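Local coordinates for pyruvate kinase (Cryptosporidium parvum, PDB 4DRS), which probably catalyses the last step of glycolysis, transferring the phosphoryl group of phosphoenolpyruvate to ADP to give pyruvate and ATP, at residues A[47-52]-A[358-363]; A[309-314]-A[352-357]; A[329-334]-A[362-367]. All coordinates share one frame; numbering follows the deposited sequence.

From the N terminus, strand 47-51 begins the barrel and waits some 300 residues for its partner: contact 1 pairs segment 47-52 with 358-363, a worked example of barrel closure, and closes the largest loop of the three. Contact 2 (309-314 with 352-357) lies wholly within that loop and ties two neighbouring outer helices together. Contact 3 begins at 329-334, between the two segments of contact 2, and ends beyond them at 362-367, so contacts 2 and 3 cross. It shares S362 and G363 with contact 1. Contact 2 adjoins the start of the closing strands, where Q47 N meets D357 O, and contact 3 their carboxyl ends, where T365 OG1 bonds to T51 O.

Contact 1 (A[47-52]-A[358-363]); sequences QIICTI and CVMLSG
I49 and M360 form the apolar centre of this strand pair, with I49 CG2 lying 3.6 Å from M360 CG. M360 has CG anti to its backbone N (chi1 -172°), which carries the methylene across the flank of the isoleucine. Q47 and C358 extend the same face of the sheet, Q47 CB meeting C358 SG at 3.7 Å. I48 and V359 lie on the other face, I48 CG1 3.9 Å from V359 CG2, packed against M378 of helix 371-386. Between the two faces runs a parallel ladder: V359 N bonds to Q47 O, I49 N to V359 O (2.8 Å) and L361 N to I49 O. At the polar edge L361 O is gripped twice by T51. The hydroxyl OG1, beside the residue's own N (chi1 -54°), donates at 2.8 Å to a lone pair in the carbonyl plane of L361, while T51 N reaches the same L361 oxygen at 3.1 Å from a tilt of 24°. OG1 also bonds to R74 NH1; R74 belongs to the ADP site, though no ADP is bound to this chain. Here the first and eighth strands meet, the closing seam of a (beta/alpha)8, or TIM, barrel.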
# COMPACT_ATOMS: atom_id res chain seq x y z
N GLN A 47 -3.19 -3.50 -30.22
CA GLN A 47 -3.61 -3.49 -31.61
C GLN A 47 -2.46 -3.02 -32.50
O GLN A 47 -1.58 -2.27 -32.07
CB GLN A 47 -4.83 -2.59 -31.79
CG GLN A 47 -6.01 -2.93 -30.88
CD GLN A 47 -6.79 -4.16 -31.32
OE1 GLN A 47 -6.39 -4.90 -32.23
NE2 GLN A 47 -7.94 -4.39 -30.67
N ILE A 48 -2.48 -3.48 -33.75
CA ILE A 48 -1.42 -3.16 -34.70
C ILE A 48 -1.99 -2.46 -35.93
O ILE A 48 -2.87 -3.00 -36.60
CB ILE A 48 -0.62 -4.41 -35.11
CG1 ILE A 48 0.18 -4.96 -33.92
CG2 ILE A 48 0.32 -4.10 -36.28
CD1 ILE A 48 0.89 -6.27 -34.20
N ILE A 49 -1.48 -1.26 -36.19
CA ILE A 49 -1.79 -0.51 -37.39
C ILE A 49 -0.66 -0.68 -38.41
O ILE A 49 0.51 -0.52 -38.06
CB ILE A 49 -2.00 0.99 -37.09
CG1 ILE A 49 -3.13 1.19 -36.07
CG2 ILE A 49 -2.30 1.76 -38.38
CD1 ILE A 49 -3.36 2.64 -35.67
N CYS A 50 -1.02 -1.00 -39.65
CA CYS A 50 -0.04 -1.10 -40.74
C CYS A 50 -0.36 -0.09 -41.82
O CYS A 50 -1.51 0.04 -42.24
CB CYS A 50 -0.03 -2.49 -41.38
SG CYS A 50 0.38 -3.83 -40.24
N THR A 51 0.67 0.63 -42.27
CA THR A 51 0.53 1.58 -43.35
C THR A 51 0.64 0.82 -44.67
O THR A 51 1.60 0.08 -44.89
CB THR A 51 1.62 2.66 -43.29
OG1 THR A 51 1.59 3.28 -41.99
CG2 THR A 51 1.40 3.72 -44.37
N ILE A 52 -0.37 1.00 -45.52
CA ILE A 52 -0.41 0.29 -46.79
C ILE A 52 0.16 1.16 -47.90
O ILE A 52 -0.29 2.28 -48.13
CB ILE A 52 -1.84 -0.20 -47.15
CG1 ILE A 52 -2.55 -0.84 -45.95
CG2 ILE A 52 -1.79 -1.14 -48.35
CD1 ILE A 52 -1.78 -1.95 -45.25
N CYS A 358 -2.34 0.95 -29.30
CA CYS A 358 -1.90 0.43 -30.60
C CYS A 358 -0.48 0.84 -30.88
O CYS A 358 -0.00 1.87 -30.40
CB CYS A 358 -2.75 0.96 -31.76
SG CYS A 358 -4.50 1.10 -31.43
N VAL A 359 0.18 0.03 -31.70
CA VAL A 359 1.46 0.39 -32.29
C VAL A 359 1.28 0.45 -33.80
O VAL A 359 0.46 -0.28 -34.36
CB VAL A 359 2.58 -0.60 -31.89
CG1 VAL A 359 2.89 -0.46 -30.40
CG2 VAL A 359 2.20 -2.04 -32.21
N MET A 360 2.02 1.34 -34.44
CA MET A 360 1.88 1.55 -35.87
C MET A 360 3.20 1.37 -36.61
O MET A 360 4.23 1.90 -36.20
CB MET A 360 1.32 2.95 -36.14
CG MET A 360 0.95 3.20 -37.59
SD MET A 360 0.44 4.90 -37.85
CE MET A 360 1.94 5.60 -38.51
N LEU A 361 3.14 0.61 -37.71
CA LEU A 361 4.25 0.48 -38.65
C LEU A 361 4.09 1.45 -39.81
O LEU A 361 3.01 1.56 -40.38
CB LEU A 361 4.32 -0.94 -39.20
CG LEU A 361 4.91 -2.03 -38.32
CD1 LEU A 361 4.73 -3.39 -38.97
CD2 LEU A 361 6.38 -1.77 -38.03
N SER A 362 5.17 2.14 -40.16
CA SER A 362 5.14 3.11 -41.25
C SER A 362 5.72 2.54 -42.55
O SER A 362 5.03 1.83 -43.28
CB SER A 362 5.84 4.41 -40.84
OG SER A 362 4.93 5.32 -40.26
N GLY A 363 6.99 2.86 -42.82
CA GLY A 363 7.66 2.43 -44.05
C GLY A 363 8.15 0.99 -44.04
O GLY A 363 8.74 0.53 -45.02

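Contact 2 (A[309-314]-A[352-357]); sequences AQKCMI and VLDGSD
K311 and I314 join one outer helix of the TIM barrel to the Schellman motif that ends helix 342-354, where G355 leaves the helical path and turns the chain toward the eighth strand. The positive phi of G355 (117°) belongs to that motif, and its N bonds back to V352 O. I314 points into the turn. Its CG2 branch packs on the backbone, 3.2 Å from D354 O and 3.6 Å from G355 C, while its other branch ends with CD1 4.0 Å from D354 CB, the two side chains crossing at about a right angle. I314 also rests on V324 and T326 of strand 324-327, so the helix end, the neighbouring helix and the barrel wall meet around one isoleucine. The carbonyl of G355 is held in turn by N318 and R445.

Beside this apolar wedge runs a salt bridge. K311 stays extended until its last torsion, where a bend (chi4 -64°) turns NZ in toward the oxygens of the D354 carboxylate. NZ meets OD1 of D354 at 2.8 Å on the syn side, 24° out of the carboxylate plane, and makes a weak second bond to OD2. The lysine may offset the negative charge that D354 brings to the carboxyl end of its helix. K311 NZ also bonds to N350 of the second subunit, and C312 next door forms a disulfide with C26 of that subunit, which places the contact at the subunit interface. A water bridges the two backbones, donating at 2.8 Å to K311 O and at 2.8 Å to D354 O.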
# COMPACT_ATOMS: atom_id res chain seq x y z
N ALA A 309 7.86 13.26 -23.18
CA ALA A 309 6.59 13.74 -23.69
C ALA A 309 5.69 12.59 -24.12
O ALA A 309 4.48 12.62 -23.85
CB ALA A 309 6.82 14.70 -24.85
N GLN A 310 6.27 11.58 -24.76
CA GLN A 310 5.51 10.40 -25.17
C GLN A 310 4.94 9.64 -23.97
O GLN A 310 3.75 9.35 -23.94
CB GLN A 310 6.35 9.45 -26.05
CG GLN A 310 5.60 8.17 -26.41
CD GLN A 310 6.31 7.31 -27.42
OE1 GLN A 310 6.74 7.78 -28.48
NE2 GLN A 310 6.43 6.02 -27.12
N LYS A 311 5.79 9.34 -23.00
CA LYS A 311 5.37 8.65 -21.78
C LYS A 311 4.22 9.40 -21.10
O LYS A 311 3.23 8.79 -20.70
CB LYS A 311 6.54 8.47 -20.80
CG LYS A 311 7.51 7.35 -21.16
CD LYS A 311 8.56 7.16 -20.07
CE LYS A 311 9.54 6.04 -20.39
NZ LYS A 311 8.92 4.69 -20.46
N CYS A 312 4.36 10.71 -20.99
CA CYS A 312 3.36 11.55 -20.35
C CYS A 312 2.02 11.56 -21.10
O CYS A 312 0.96 11.44 -20.48
CB CYS A 312 3.88 12.98 -20.15
SG CYS A 312 2.61 14.11 -19.55
N MET A 313 2.07 11.70 -22.42
CA MET A 313 0.86 11.69 -23.24
C MET A 313 0.13 10.35 -23.19
O MET A 313 -1.11 10.30 -23.17
CB MET A 313 1.15 12.10 -24.69
CG MET A 313 1.46 13.58 -24.86
SD MET A 313 1.70 14.09 -26.57
CE MET A 313 3.37 13.54 -26.92
N ILE A 314 0.89 9.26 -23.15
CA ILE A 314 0.31 7.92 -23.03
C ILE A 314 -0.43 7.75 -21.70
O ILE A 314 -1.58 7.31 -21.69
CB ILE A 314 1.37 6.81 -23.24
CG1 ILE A 314 1.85 6.80 -24.70
CG2 ILE A 314 0.79 5.44 -22.87
CD1 ILE A 314 3.01 5.87 -24.97
N VAL A 352 4.25 -0.55 -25.26
CA VAL A 352 3.18 -1.37 -24.68
C VAL A 352 3.15 -1.23 -23.15
O VAL A 352 2.07 -1.08 -22.55
CB VAL A 352 3.31 -2.86 -25.09
CG1 VAL A 352 2.30 -3.72 -24.33
CG2 VAL A 352 3.11 -3.02 -26.59
N LEU A 353 4.32 -1.26 -22.53
CA LEU A 353 4.41 -1.15 -21.08
C LEU A 353 4.06 0.25 -20.56
O LEU A 353 3.59 0.41 -19.43
CB LEU A 353 5.79 -1.61 -20.59
CG LEU A 353 6.04 -3.12 -20.68
CD1 LEU A 353 7.50 -3.46 -20.45
CD2 LEU A 353 5.14 -3.88 -19.71
N ASP A 354 4.27 1.27 -21.40
CA ASP A 354 3.87 2.63 -21.05
C ASP A 354 2.35 2.78 -21.03
O ASP A 354 1.82 3.69 -20.39
CB ASP A 354 4.50 3.65 -22.02
CG ASP A 354 6.01 3.77 -21.85
OD1 ASP A 354 6.58 3.23 -20.87
OD2 ASP A 354 6.65 4.42 -22.70
N GLY A 355 1.65 1.88 -21.72
CA GLY A 355 0.19 1.85 -21.72
C GLY A 355 -0.46 2.10 -23.07
O GLY A 355 -1.66 2.37 -23.15
N SER A 356 0.34 2.00 -24.13
CA SER A 356 -0.14 2.23 -25.49
C SER A 356 -1.21 1.21 -25.93
O SER A 356 -1.07 0.01 -25.70
CB SER A 356 1.03 2.21 -26.46
OG SER A 356 0.68 2.82 -27.67
N ASP A 357 -2.27 1.71 -26.56
CA ASP A 357 -3.34 0.86 -27.09
C ASP A 357 -2.97 0.19 -28.41
O ASP A 357 -3.29 -0.98 -28.62
CB ASP A 357 -4.65 1.65 -27.25
CG ASP A 357 -5.38 1.84 -25.93
OD1 ASP A 357 -4.98 2.71 -25.13
OD2 ASP A 357 -6.37 1.10 -25.69
O HOH W 1 3.29 6.11 -20.08

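Contact 3 (A[329-334]-A[362-367]); sequences QMLESM and SGETAN
Q329 and S362 bring the two backbones within 5.3 Å, measured CA to CA, and M334 and E364 approach again at 5.8 Å, so that a loop and a weakly bonded helical turn lie side by side. The side chain that fills this gap is E364. Bent at chi2 (88°), it turns its carboxylate toward the loop, and OE2 accepts L331 N at 2.7 Å on its anti lone pair, N-H...O angle 139°. The other oxygen, OE1, takes a weak bond from S362 N, so the carboxylate links the loop to the start of its own turn. Both segments follow barrel strands, the seventh and the eighth, at the carboxyl end of the TIM barrel, the end that carries the active site in this fold. Q329 crosses the glutamate obliquely: its CG lies 3.5 Å from E364 OE2 and 3.6 Å from E364 OE1, and its amide plane stands 88° from the carboxylate. Q329 NE2 comes within 3.8 Å of S362 CB. L331 adds its CB, 3.5 Å from E364 OE2, while its side chain reaches L361 of strand 358-361 and A374 of helix 371-386. S362 OG bonds weakly to a glycerol, probably from the crystallisation liquor.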
# COMPACT_ATOMS: atom_id res chain seq x y z
N GLN A 329 7.75 5.18 -36.30
CA GLN A 329 8.44 4.28 -37.23
C GLN A 329 9.45 3.42 -36.45
O GLN A 329 10.67 3.56 -36.61
CB GLN A 329 9.10 5.05 -38.38
CG GLN A 329 9.44 4.18 -39.59
CD GLN A 329 10.12 4.96 -40.69
OE1 GLN A 329 11.21 5.49 -40.52
NE2 GLN A 329 9.47 5.03 -41.85
N MET A 330 8.92 2.55 -35.61
CA MET A 330 9.73 1.81 -34.64
C MET A 330 10.71 0.80 -35.24
O MET A 330 11.75 0.53 -34.64
CB MET A 330 8.83 1.12 -33.60
CG MET A 330 8.13 2.08 -32.65
SD MET A 330 6.73 2.94 -33.39
CE MET A 330 5.47 1.68 -33.20
N LEU A 331 10.40 0.28 -36.42
CA LEU A 331 11.24 -0.76 -37.03
C LEU A 331 11.92 -0.31 -38.33
O LEU A 331 11.80 -0.96 -39.37
CB LEU A 331 10.44 -2.06 -37.24
CG LEU A 331 9.63 -2.66 -36.08
CD1 LEU A 331 8.84 -3.87 -36.55
CD2 LEU A 331 10.49 -3.04 -34.88
N GLU A 332 12.65 0.81 -38.26
CA GLU A 332 13.37 1.37 -39.41
C GLU A 332 14.23 0.35 -40.15
O GLU A 332 14.16 0.24 -41.37
CB GLU A 332 14.25 2.55 -38.97
CG GLU A 332 13.51 3.85 -38.71
CD GLU A 332 14.42 4.92 -38.12
OE1 GLU A 332 15.09 4.64 -37.10
OE2 GLU A 332 14.44 6.04 -38.66
N SER A 333 15.04 -0.39 -39.39
CA SER A 333 15.97 -1.38 -39.94
C SER A 333 15.31 -2.49 -40.75
O SER A 333 15.99 -3.25 -41.44
CB SER A 333 16.82 -1.99 -38.81
OG SER A 333 17.53 -3.14 -39.24
N MET A 334 13.98 -2.56 -40.69
CA MET A 334 13.24 -3.63 -41.37
C MET A 334 12.68 -3.22 -42.74
O MET A 334 11.76 -3.85 -43.27
CB MET A 334 12.14 -4.19 -40.46
CG MET A 334 12.69 -4.80 -39.18
SD MET A 334 11.51 -5.83 -38.30
CE MET A 334 11.58 -7.33 -39.27
N SER A 362 5.17 2.14 -40.16
CA SER A 362 5.14 3.11 -41.25
C SER A 362 5.72 2.54 -42.55
O SER A 362 5.03 1.83 -43.28
CB SER A 362 5.84 4.41 -40.84
OG SER A 362 4.93 5.32 -40.26
N GLY A 363 6.99 2.86 -42.82
CA GLY A 363 7.66 2.43 -44.05
C GLY A 363 8.15 0.99 -44.04
O GLY A 363 8.74 0.53 -45.02
N GLU A 364 7.89 0.28 -42.94
CA GLU A 364 8.26 -1.13 -42.81
C GLU A 364 7.36 -2.00 -43.67
O GLU A 364 7.80 -2.99 -44.25
CB GLU A 364 8.15 -1.57 -41.34
CG GLU A 364 9.10 -0.85 -40.39
CD GLU A 364 8.54 0.44 -39.81
OE1 GLU A 364 7.70 1.10 -40.46
OE2 GLU A 364 8.96 0.81 -38.69
N THR A 365 6.09 -1.60 -43.76
CA THR A 365 5.10 -2.29 -44.58
C THR A 365 4.80 -1.54 -45.89
O THR A 365 4.70 -2.16 -46.95
CB THR A 365 3.78 -2.54 -43.80
OG1 THR A 365 3.38 -1.33 -43.14
CG2 THR A 365 3.97 -3.64 -42.78
N ALA A 366 4.69 -0.22 -45.80
CA ALA A 366 4.34 0.64 -46.94
C ALA A 366 5.29 0.47 -48.13
O ALA A 366 4.84 0.17 -49.24
CB ALA A 366 4.28 2.10 -46.51
N ASN A 367 6.58 0.65 -47.90
CA ASN A 367 7.58 0.51 -48.97
C ASN A 367 8.86 -0.21 -48.52
O ASN A 367 9.95 0.04 -49.06
CB ASN A 367 7.88 1.86 -49.63
CG ASN A 367 7.96 3.00 -48.64
OD1 ASN A 367 8.83 3.03 -47.77
ND2 ASN A 367 7.05 3.96 -48.77